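Local coordinates for SCO1/SenC family lipoprotein (Bacillus anthracis, PDB 4HDE), which probably delivers copper to the cytochrome oxidase assembly pathway as a membrane-anchored lipoprotein built on the thioredoxin fold, at residues L8-E13 / S136-D141; S75-L80 / G129-G134; Y106-I111 / S121-P126. All coordinates share one frame; numbering follows the deposited sequence.

Contact 1 of 3, residues L8-E13 / S136-D141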
loop_
_atom_site.group_PDB
_atom_site.type_symbol
_atom_site.label_atom_id
_atom_site.label_comp_id
_atom_site.label_asym_id
_atom_site.label_seq_id
_atom_site.Cartn_x
_atom_site.Cartn_y
_atom_site.Cartn_z
ATOM N N LEU A 8 -6.901 -2.208 15.019
ATOM C CA LEU A 8 -6.280 -0.913 15.277
ATOM C C LEU A 8 -7.297 0.231 15.330
ATOM O O LEU A 8 -7.142 1.167 16.113
ATOM C CB LEU A 8 -5.227 -0.617 14.209
ATOM C CG LEU A 8 -4.025 -1.564 14.158
ATOM C CD1 LEU A 8 -3.208 -1.306 12.900
ATOM C CD2 LEU A 8 -3.158 -1.425 15.407
ATOM N N ASN A 9 -8.322 0.162 14.485
ATOM C CA ASN A 9 -9.324 1.223 14.384
ATOM C C ASN A 9 -8.728 2.601 14.112
ATOM O O ASN A 9 -9.160 3.582 14.714
ATOM C CB ASN A 9 -10.168 1.317 15.664
ATOM C CG ASN A 9 -10.875 0.018 16.008
ATOM O OD1 ASN A 9 -10.810 -0.453 17.148
ATOM N ND2 ASN A 9 -11.558 -0.562 15.034
ATOM N N TRP A 10 -7.747 2.697 13.225
ATOM C CA TRP A 10 -7.178 4.008 12.906
ATOM C C TRP A 10 -7.998 4.750 11.861
ATOM O O TRP A 10 -8.363 4.182 10.826
ATOM C CB TRP A 10 -5.770 3.878 12.350
ATOM C CG TRP A 10 -4.719 3.352 13.276
ATOM C CD1 TRP A 10 -4.805 3.153 14.626
ATOM C CD2 TRP A 10 -3.406 2.952 12.892
ATOM N NE1 TRP A 10 -3.610 2.659 15.103
ATOM C CE2 TRP A 10 -2.739 2.521 14.053
ATOM C CE3 TRP A 10 -2.725 2.916 11.670
ATOM C CZ2 TRP A 10 -1.419 2.067 14.030
ATOM C CZ3 TRP A 10 -1.420 2.465 11.652
ATOM C CH2 TRP A 10 -0.782 2.041 12.819
ATOM N N ASP A 11 -8.299 6.013 12.140
ATOM C CA ASP A 11 -8.957 6.878 11.169
ATOM C C ASP A 11 -8.046 7.174 9.978
ATOM O O ASP A 11 -6.842 7.359 10.138
ATOM C CB ASP A 11 -9.348 8.206 11.823
ATOM C CG ASP A 11 -10.431 8.061 12.880
ATOM O OD1 ASP A 11 -11.290 7.159 12.765
ATOM O OD2 ASP A 11 -10.428 8.878 13.827
ATOM N N LEU A 12 -8.641 7.226 8.791
ATOM C CA LEU A 12 -7.931 7.613 7.576
ATOM C C LEU A 12 -8.596 8.809 6.945
ATOM O O LEU A 12 -9.810 8.827 6.738
ATOM C CB LEU A 12 -7.956 6.489 6.552
ATOM C CG LEU A 12 -7.111 5.263 6.832
ATOM C CD1 LEU A 12 -7.169 4.355 5.619
ATOM C CD2 LEU A 12 -5.680 5.669 7.143
ATOM N N GLU A 13 -7.801 9.819 6.630
ATOM C CA GLU A 13 -8.335 10.985 5.943
ATOM C C GLU A 13 -8.746 10.627 4.519
ATOM O O GLU A 13 -8.261 9.654 3.938
ATOM C CB GLU A 13 -7.302 12.099 5.909
ATOM C CG GLU A 13 -6.218 11.877 4.882
ATOM C CD GLU A 13 -5.123 12.915 4.958
ATOM O OE1 GLU A 13 -4.950 13.672 3.977
ATOM O OE2 GLU A 13 -4.432 12.968 5.992
ATOM N N SER A 136 5.724 -1.762 6.711
ATOM C CA SER A 136 4.565 -2.604 7.020
ATOM C C SER A 136 3.573 -2.694 5.866
ATOM O O SER A 136 3.553 -1.844 4.970
ATOM C CB SER A 136 3.819 -2.066 8.244
ATOM O OG SER A 136 4.635 -2.091 9.399
ATOM N N PHE A 137 2.743 -3.733 5.903
ATOM C CA PHE A 137 1.514 -3.783 5.121
ATOM C C PHE A 137 0.361 -3.482 6.086
ATOM O O PHE A 137 0.354 -3.976 7.210
ATOM C CB PHE A 137 1.280 -5.178 4.531
ATOM C CG PHE A 137 2.260 -5.596 3.450
ATOM C CD1 PHE A 137 3.142 -4.693 2.851
ATOM C CD2 PHE A 137 2.254 -6.916 3.007
ATOM C CE1 PHE A 137 4.025 -5.119 1.856
ATOM C CE2 PHE A 137 3.125 -7.345 2.019
ATOM C CZ PHE A 137 4.004 -6.451 1.438
ATOM N N TYR A 138 -0.611 -2.702 5.639
ATOM C CA TYR A 138 -1.765 -2.337 6.454
ATOM C C TYR A 138 -3.050 -2.827 5.820
ATOM O O TYR A 138 -3.274 -2.614 4.631
ATOM C CB TYR A 138 -1.841 -0.816 6.601
ATOM C CG TYR A 138 -0.602 -0.208 7.198
ATOM C CD1 TYR A 138 -0.463 -0.067 8.572
ATOM C CD2 TYR A 138 0.433 0.224 6.388
ATOM C CE1 TYR A 138 0.682 0.499 9.118
ATOM C CE2 TYR A 138 1.577 0.782 6.923
ATOM C CZ TYR A 138 1.695 0.913 8.280
ATOM O OH TYR A 138 2.838 1.476 8.807
ATOM N N LEU A 139 -3.898 -3.463 6.619
ATOM C CA LEU A 139 -5.201 -3.932 6.161
ATOM C C LEU A 139 -6.263 -2.926 6.576
ATOM O O LEU A 139 -6.415 -2.632 7.764
ATOM C CB LEU A 139 -5.515 -5.312 6.745
ATOM C CG LEU A 139 -6.854 -5.931 6.351
ATOM C CD1 LEU A 139 -6.888 -6.220 4.865
ATOM C CD2 LEU A 139 -7.093 -7.204 7.157
ATOM N N ILE A 140 -7.002 -2.423 5.590
ATOM C CA ILE A 140 -8.025 -1.404 5.797
ATOM C C ILE A 140 -9.388 -1.998 5.446
ATOM O O ILE A 140 -9.536 -2.669 4.421
ATOM C CB ILE A 140 -7.731 -0.147 4.941
ATOM C CG1 ILE A 140 -6.405 0.484 5.373
ATOM C CG2 ILE A 140 -8.814 0.890 5.089
ATOM C CD1 ILE A 140 -5.280 0.308 4.391
ATOM N N ASP A 141 -10.378 -1.771 6.303
ATOM C CA ASP A 141 -11.689 -2.387 6.088
ATOM C C ASP A 141 -12.620 -1.531 5.222
ATOM O O ASP A 141 -12.254 -0.434 4.773
ATOM C CB ASP A 141 -12.346 -2.779 7.420
ATOM C CG ASP A 141 -12.868 -1.582 8.214
ATOM O OD1 ASP A 141 -12.805 -0.425 7.743
ATOM O OD2 ASP A 141 -13.381 -1.828 9.330
#
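W10 reaches the ring of Y138 with the far corner of its indole. CB and CG stay on the side of the N-terminal loop, remote from strand 136-140. Because CG lies anti to the carbonyl carbon (chi1 -66°), the bicycle swings inward and its benzo half becomes the leading part. W10 CE3 is still 4.9 Å from Y138 CD1. Contact is made at W10 CZ3, which lies 3.8 Å from Y138 CE1 and 4.1 Å from Y138 CD1, while W10 CH2 falls back to 4.3 Å from Y138 CE1. The two rings meet aslant, which makes this an apolar touch of carbon on carbon and not a stack. One face of the W10 indole is overlain by L8 CD1, 3.9 Å above the plane and displaced toward the rim, so the indole is bounded by its own loop as well as by the strand.

Two residues along each chain, a second apolar touch joins L12 and I140. In the L12 conformer described here, L12 CD1 lies 3.9 Å from I140 CG2 and 4.0 Å from I140 CG1, about equally near both branches of the isoleucine. F119 meets Y138 edge-to-face, and W35 of strand 35-40 touches both L12 and I140.

The loop is tied to strand 146-151 by backbone hydrogen bonds: L8 and W10 bond to M147 and V146, and N9, with positive phi (55°), and W10 both face V146. That is a G1 beta bulge, here at the edge of the mixed sheet of a thioredoxin fold.

Contact 2 of 3, residues S75-L80 / G129-G134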
loop_
_atom_site.group_PDB
_atom_site.type_symbol
_atom_site.label_atom_id
_atom_site.label_comp_id
_atom_site.label_asym_id
_atom_site.label_seq_id
_atom_site.Cartn_x
_atom_site.Cartn_y
_atom_site.Cartn_z
ATOM N N SER A 75 3.826 6.106 -3.189
ATOM C CA SER A 75 5.219 6.508 -3.347
ATOM C C SER A 75 5.627 7.521 -2.283
ATOM O O SER A 75 4.933 8.521 -2.043
ATOM C CB SER A 75 5.490 7.109 -4.726
ATOM O OG SER A 75 6.823 7.622 -4.777
ATOM N N VAL A 76 6.767 7.263 -1.646
ATOM C CA VAL A 76 7.350 8.223 -0.718
ATOM C C VAL A 76 8.462 9.037 -1.365
ATOM O O VAL A 76 9.189 9.748 -0.676
ATOM C CB VAL A 76 7.857 7.545 0.567
ATOM C CG1 VAL A 76 6.696 6.876 1.297
ATOM C CG2 VAL A 76 8.957 6.533 0.251
ATOM N N ASP A 77 8.588 8.948 -2.682
ATOM C CA ASP A 77 9.530 9.792 -3.410
ATOM C C ASP A 77 8.846 10.405 -4.633
ATOM O O ASP A 77 9.282 10.197 -5.756
ATOM C CB ASP A 77 10.751 8.961 -3.825
ATOM C CG ASP A 77 11.922 9.809 -4.284
ATOM O OD1 ASP A 77 11.976 11.016 -3.953
ATOM O OD2 ASP A 77 12.805 9.254 -4.966
ATOM N N PRO A 78 7.782 11.189 -4.409
ATOM C CA PRO A 78 7.009 11.694 -5.547
ATOM C C PRO A 78 7.777 12.679 -6.426
ATOM O O PRO A 78 7.348 12.925 -7.553
ATOM C CB PRO A 78 5.808 12.380 -4.875
ATOM C CG PRO A 78 6.313 12.744 -3.489
ATOM C CD PRO A 78 7.192 11.582 -3.116
ATOM N N ASP A 79 8.870 13.255 -5.927
ATOM C CA ASP A 79 9.697 14.134 -6.756
ATOM C C ASP A 79 10.328 13.365 -7.915
ATOM O O ASP A 79 10.606 13.939 -8.972
ATOM C CB ASP A 79 10.790 14.826 -5.920
ATOM C CG ASP A 79 10.220 15.778 -4.886
ATOM O OD1 ASP A 79 9.276 16.528 -5.217
ATOM O OD2 ASP A 79 10.721 15.776 -3.737
ATOM N N LEU A 80 10.557 12.069 -7.718
ATOM C CA LEU A 80 11.130 11.228 -8.771
ATOM C C LEU A 80 10.110 10.264 -9.374
ATOM O O LEU A 80 10.158 9.976 -10.569
ATOM C CB LEU A 80 12.347 10.444 -8.262
ATOM C CG LEU A 80 13.642 11.245 -8.100
ATOM C CD1 LEU A 80 14.778 10.297 -7.757
ATOM C CD2 LEU A 80 13.963 12.025 -9.366
ATOM N N GLY A 129 19.203 10.273 -0.912
ATOM C CA GLY A 129 18.015 9.995 -1.699
ATOM C C GLY A 129 17.293 8.715 -1.327
ATOM O O GLY A 129 16.244 8.412 -1.893
ATOM N N GLN A 130 17.840 7.953 -0.384
ATOM C CA GLN A 130 17.208 6.699 0.010
ATOM C C GLN A 130 16.209 6.957 1.133
ATOM O O GLN A 130 16.550 6.927 2.321
ATOM C CB GLN A 130 18.257 5.656 0.402
ATOM C CG GLN A 130 19.081 5.150 -0.783
ATOM C CD GLN A 130 18.240 4.377 -1.792
ATOM O OE1 GLN A 130 17.744 3.290 -1.506
ATOM N NE2 GLN A 130 18.061 4.952 -2.972
ATOM N N VAL A 131 14.971 7.222 0.727
ATOM C CA VAL A 131 13.912 7.662 1.619
ATOM C C VAL A 131 13.657 6.688 2.754
ATOM O O VAL A 131 13.520 5.481 2.539
ATOM C CB VAL A 131 12.603 7.882 0.835
ATOM C CG1 VAL A 131 11.568 8.528 1.715
ATOM C CG2 VAL A 131 12.843 8.744 -0.397
ATOM N N ILE A 132 13.606 7.226 3.964
ATOM C CA ILE A 132 13.157 6.491 5.140
ATOM C C ILE A 132 11.631 6.397 5.131
ATOM O O ILE A 132 10.947 7.395 4.948
ATOM C CB ILE A 132 13.607 7.233 6.411
ATOM C CG1 ILE A 132 15.140 7.242 6.498
ATOM C CG2 ILE A 132 12.953 6.611 7.649
ATOM C CD1 ILE A 132 15.742 8.186 7.556
ATOM N N HIS A 133 11.093 5.196 5.325
ATOM C CA HIS A 133 9.647 5.004 5.347
ATOM C C HIS A 133 9.346 3.677 6.031
ATOM O O HIS A 133 10.250 2.859 6.225
ATOM C CB HIS A 133 9.081 4.988 3.925
ATOM C CG HIS A 133 9.627 3.874 3.088
ATOM N ND1 HIS A 133 9.008 2.647 2.980
ATOM C CD2 HIS A 133 10.755 3.792 2.345
ATOM C CE1 HIS A 133 9.727 1.860 2.200
ATOM N NE2 HIS A 133 10.794 2.530 1.802
ATOM N N GLY A 134 8.086 3.465 6.390
ATOM C CA GLY A 134 7.702 2.233 7.058
ATOM C C GLY A 134 7.665 1.052 6.104
ATOM O O GLY A 134 7.391 1.216 4.913
HETATM O O HOH W 1 15.581 8.830 -4.522
#
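V76, the middle residue of an ST turn at the end of strand 70-75 of the thioredoxin-fold sheet, packs against V131 and H133. In that turn S75 OG accepts from D77 N at 3.0 Å with an N-H...O angle of 155°. The valine's CG2 sits between its backbone N and carbonyl carbon, and this rotamer aims the methyl at the facing loop. There V76 CG2 meets both a methyl, V131 CG1 at 3.6 Å, and, obliquely, the imidazole, with H133 CD2 at 3.9 Å. Both V131 methyls lie against V76 O, and V131 CG2 also reaches to 4.0 Å from D77 CB. V76 O is buried by the contact and has no partner in the model.

For H133, chi1 61° puts CG between the backbone N and the carbonyl carbon, and H133 ND1 reaches forward to donate to G134 O at 2.9 Å from well above the carbonyl plane. The H133 side chain also touches C48 and M51 of helix 48-64, a placement consistent with the cysteine-histidine copper site of SCO proteins, although no metal is modelled.

D77 carries the polar edge. OD1 forms a salt bridge with K125, and D77 OD2 receives a water hydrogen bond of 2.8 Å; the same water donates to G129 O at 2.7 Å.

Contact 3 of 3, residues Y106-I111 / S121-P126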
loop_
_atom_site.group_PDB
_atom_site.type_symbol
_atom_site.label_atom_id
_atom_site.label_comp_id
_atom_site.label_asym_id
_atom_site.label_seq_id
_atom_site.Cartn_x
_atom_site.Cartn_y
_atom_site.Cartn_z
ATOM N N TYR A 106 1.604 14.055 -5.518
ATOM C CA TYR A 106 1.567 14.981 -4.401
ATOM C C TYR A 106 2.998 15.403 -4.065
ATOM O O TYR A 106 3.948 14.894 -4.645
ATOM C CB TYR A 106 0.919 14.272 -3.206
ATOM C CG TYR A 106 1.309 12.815 -3.083
ATOM C CD1 TYR A 106 0.403 11.807 -3.375
ATOM C CD2 TYR A 106 2.587 12.454 -2.688
ATOM C CE1 TYR A 106 0.757 10.476 -3.266
ATOM C CE2 TYR A 106 2.959 11.128 -2.589
ATOM C CZ TYR A 106 2.041 10.142 -2.875
ATOM O OH TYR A 106 2.388 8.819 -2.759
ATOM N N SER A 107 3.158 16.346 -3.145
ATOM C CA SER A 107 4.500 16.757 -2.734
ATOM C C SER A 107 5.097 15.803 -1.696
ATOM O O SER A 107 4.392 15.011 -1.063
ATOM C CB SER A 107 4.477 18.177 -2.162
ATOM O OG SER A 107 3.806 18.187 -0.915
ATOM N N LEU A 108 6.408 15.896 -1.513
ATOM C CA LEU A 108 7.053 15.123 -0.468
ATOM C C LEU A 108 6.508 15.534 0.905
ATOM O O LEU A 108 6.246 14.683 1.752
ATOM C CB LEU A 108 8.567 15.310 -0.529
ATOM C CG LEU A 108 9.383 14.599 0.552
ATOM C CD1 LEU A 108 9.181 13.097 0.515
ATOM C CD2 LEU A 108 10.846 14.930 0.359
ATOM N N GLU A 109 6.321 16.832 1.118
ATOM C CA GLU A 109 5.734 17.301 2.366
ATOM C C GLU A 109 4.360 16.670 2.611
ATOM O O GLU A 109 4.062 16.225 3.720
ATOM C CB GLU A 109 5.637 18.824 2.393
ATOM C CG GLU A 109 5.053 19.358 3.686
ATOM C CD GLU A 109 5.208 20.865 3.833
ATOM O OE1 GLU A 109 5.814 21.500 2.943
ATOM O OE2 GLU A 109 4.724 21.408 4.849
ATOM N N ASP A 110 3.533 16.631 1.570
ATOM C CA ASP A 110 2.194 16.027 1.640
ATOM C C ASP A 110 2.238 14.584 2.126
ATOM O O ASP A 110 1.502 14.194 3.040
ATOM C CB ASP A 110 1.501 16.029 0.265
ATOM C CG ASP A 110 1.088 17.412 -0.206
ATOM O OD1 ASP A 110 0.892 18.318 0.637
ATOM O OD2 ASP A 110 0.936 17.575 -1.440
ATOM N N ILE A 111 3.072 13.772 1.492
ATOM C CA ILE A 111 3.075 12.351 1.819
ATOM C C ILE A 111 3.719 12.112 3.180
ATOM O O ILE A 111 3.367 11.163 3.886
ATOM C CB ILE A 111 3.711 11.484 0.691
ATOM C CG1 ILE A 111 3.324 10.010 0.852
ATOM C CG2 ILE A 111 5.228 11.675 0.612
ATOM C CD1 ILE A 111 1.848 9.769 0.735
ATOM N N SER A 121 3.705 6.513 10.646
ATOM C CA SER A 121 4.970 6.116 10.047
ATOM C C SER A 121 5.751 7.335 9.553
ATOM O O SER A 121 5.211 8.169 8.821
ATOM C CB SER A 121 4.702 5.157 8.886
ATOM O OG SER A 121 5.902 4.628 8.359
ATOM N N LEU A 122 7.016 7.423 9.946
ATOM C CA LEU A 122 7.878 8.527 9.548
ATOM C C LEU A 122 8.345 8.367 8.109
ATOM O O LEU A 122 8.738 7.281 7.692
ATOM C CB LEU A 122 9.100 8.603 10.464
ATOM C CG LEU A 122 10.150 9.653 10.092
ATOM C CD1 LEU A 122 9.623 11.054 10.343
ATOM C CD2 LEU A 122 11.445 9.425 10.861
ATOM N N VAL A 123 8.293 9.459 7.358
ATOM C CA VAL A 123 8.887 9.542 6.030
ATOM C C VAL A 123 9.899 10.676 6.054
ATOM O O VAL A 123 9.610 11.764 6.555
ATOM C CB VAL A 123 7.842 9.843 4.946
ATOM C CG1 VAL A 123 8.515 10.128 3.615
ATOM C CG2 VAL A 123 6.883 8.675 4.807
ATOM N N ASP A 124 11.098 10.422 5.545
ATOM C CA ASP A 124 12.108 11.468 5.455
ATOM C C ASP A 124 13.107 11.098 4.379
ATOM O O ASP A 124 13.557 9.957 4.326
ATOM C CB ASP A 124 12.832 11.664 6.789
ATOM C CG ASP A 124 13.852 12.777 6.729
ATOM O OD1 ASP A 124 13.447 13.954 6.843
ATOM O OD2 ASP A 124 15.051 12.478 6.545
ATOM N N LYS A 125 13.432 12.052 3.514
ATOM C CA LYS A 125 14.380 11.819 2.427
ATOM C C LYS A 125 15.739 12.427 2.744
ATOM O O LYS A 125 15.919 13.638 2.661
ATOM C CB LYS A 125 13.831 12.399 1.121
ATOM C CG LYS A 125 14.721 12.158 -0.082
ATOM C CD LYS A 125 14.021 12.511 -1.393
ATOM C CE LYS A 125 14.931 12.209 -2.580
ATOM N NZ LYS A 125 14.276 12.481 -3.896
ATOM N N PRO A 126 16.714 11.588 3.115
ATOM C CA PRO A 126 18.060 12.088 3.410
ATOM C C PRO A 126 18.828 12.507 2.157
ATOM O O PRO A 126 18.340 12.307 1.042
ATOM C CB PRO A 126 18.754 10.878 4.052
ATOM C CG PRO A 126 17.637 9.989 4.515
ATOM C CD PRO A 126 16.556 10.174 3.490
#
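L108, in the first turn of helix 108-119, lays its CD2 methyl 4.0 Å from CB of K125, the two side chains meeting at about a right angle. With CG anti to the backbone N (chi1 178°), the leucine stretches away from the helix, and its two methyls part over the facing chain. CD2 goes to the lysine, while L108 CD1 approaches V123 CG1 at 4.3 Å. The other valine methyl, V123 CG2, is 4.4 Å from I111 O, so V123 bridges L108 and I111, about one turn apart, meeting a side chain at one end and backbone at the other. V123 also rests on V76 and V131, and on T112 and S115 further along the helix, consistent with its burial.

K125 meets L108 most closely at CB, with K125 CD next at 4.4 Å from L108 CD2. Its chain runs extended from CG to NZ, carrying the ammonium group away from the leucine to a salt bridge with D77, where the charge is met.

The helix start that presents L108 is held by a capping box. S107 OG accepts from D110 N at 2.9 Å (N-H...O 159°), and D110 OD2 in return accepts from S107 N at 3.1 Å, with S107 N approaching from above the carboxylate plane (39° out of it). I111 N closes the first turn on S107 O at 3.1 Å.

Between the segments, then, lie mainly methyl and methylene surfaces, with one backbone carbonyl. This implies apolar packing without directional bonds; those lie beside the interface, in the capping box and the K125-D77 salt bridge.

Contacts 2 and 3 lie about 7 Å apart, centre to centre, and work as one region: S75 O and Y106 OH probably hydrogen-bond, alongside the ion pair that joins the two. Contact 2 is the more buried, with three of its four touching residues in the interior; contacts 1 and 3 are half buried. Contact 1, about 20 and 18 Å from contacts 2 and 3, centre to centre, concerns the sheet, where an N-terminal loop meets strand 136-140, whereas the other two join loops and a helix start. All three interfaces are apolar at heart, but water and charge edge contact 2, a capping box frames contact 3, and an indole-phenol touch marks contact 1.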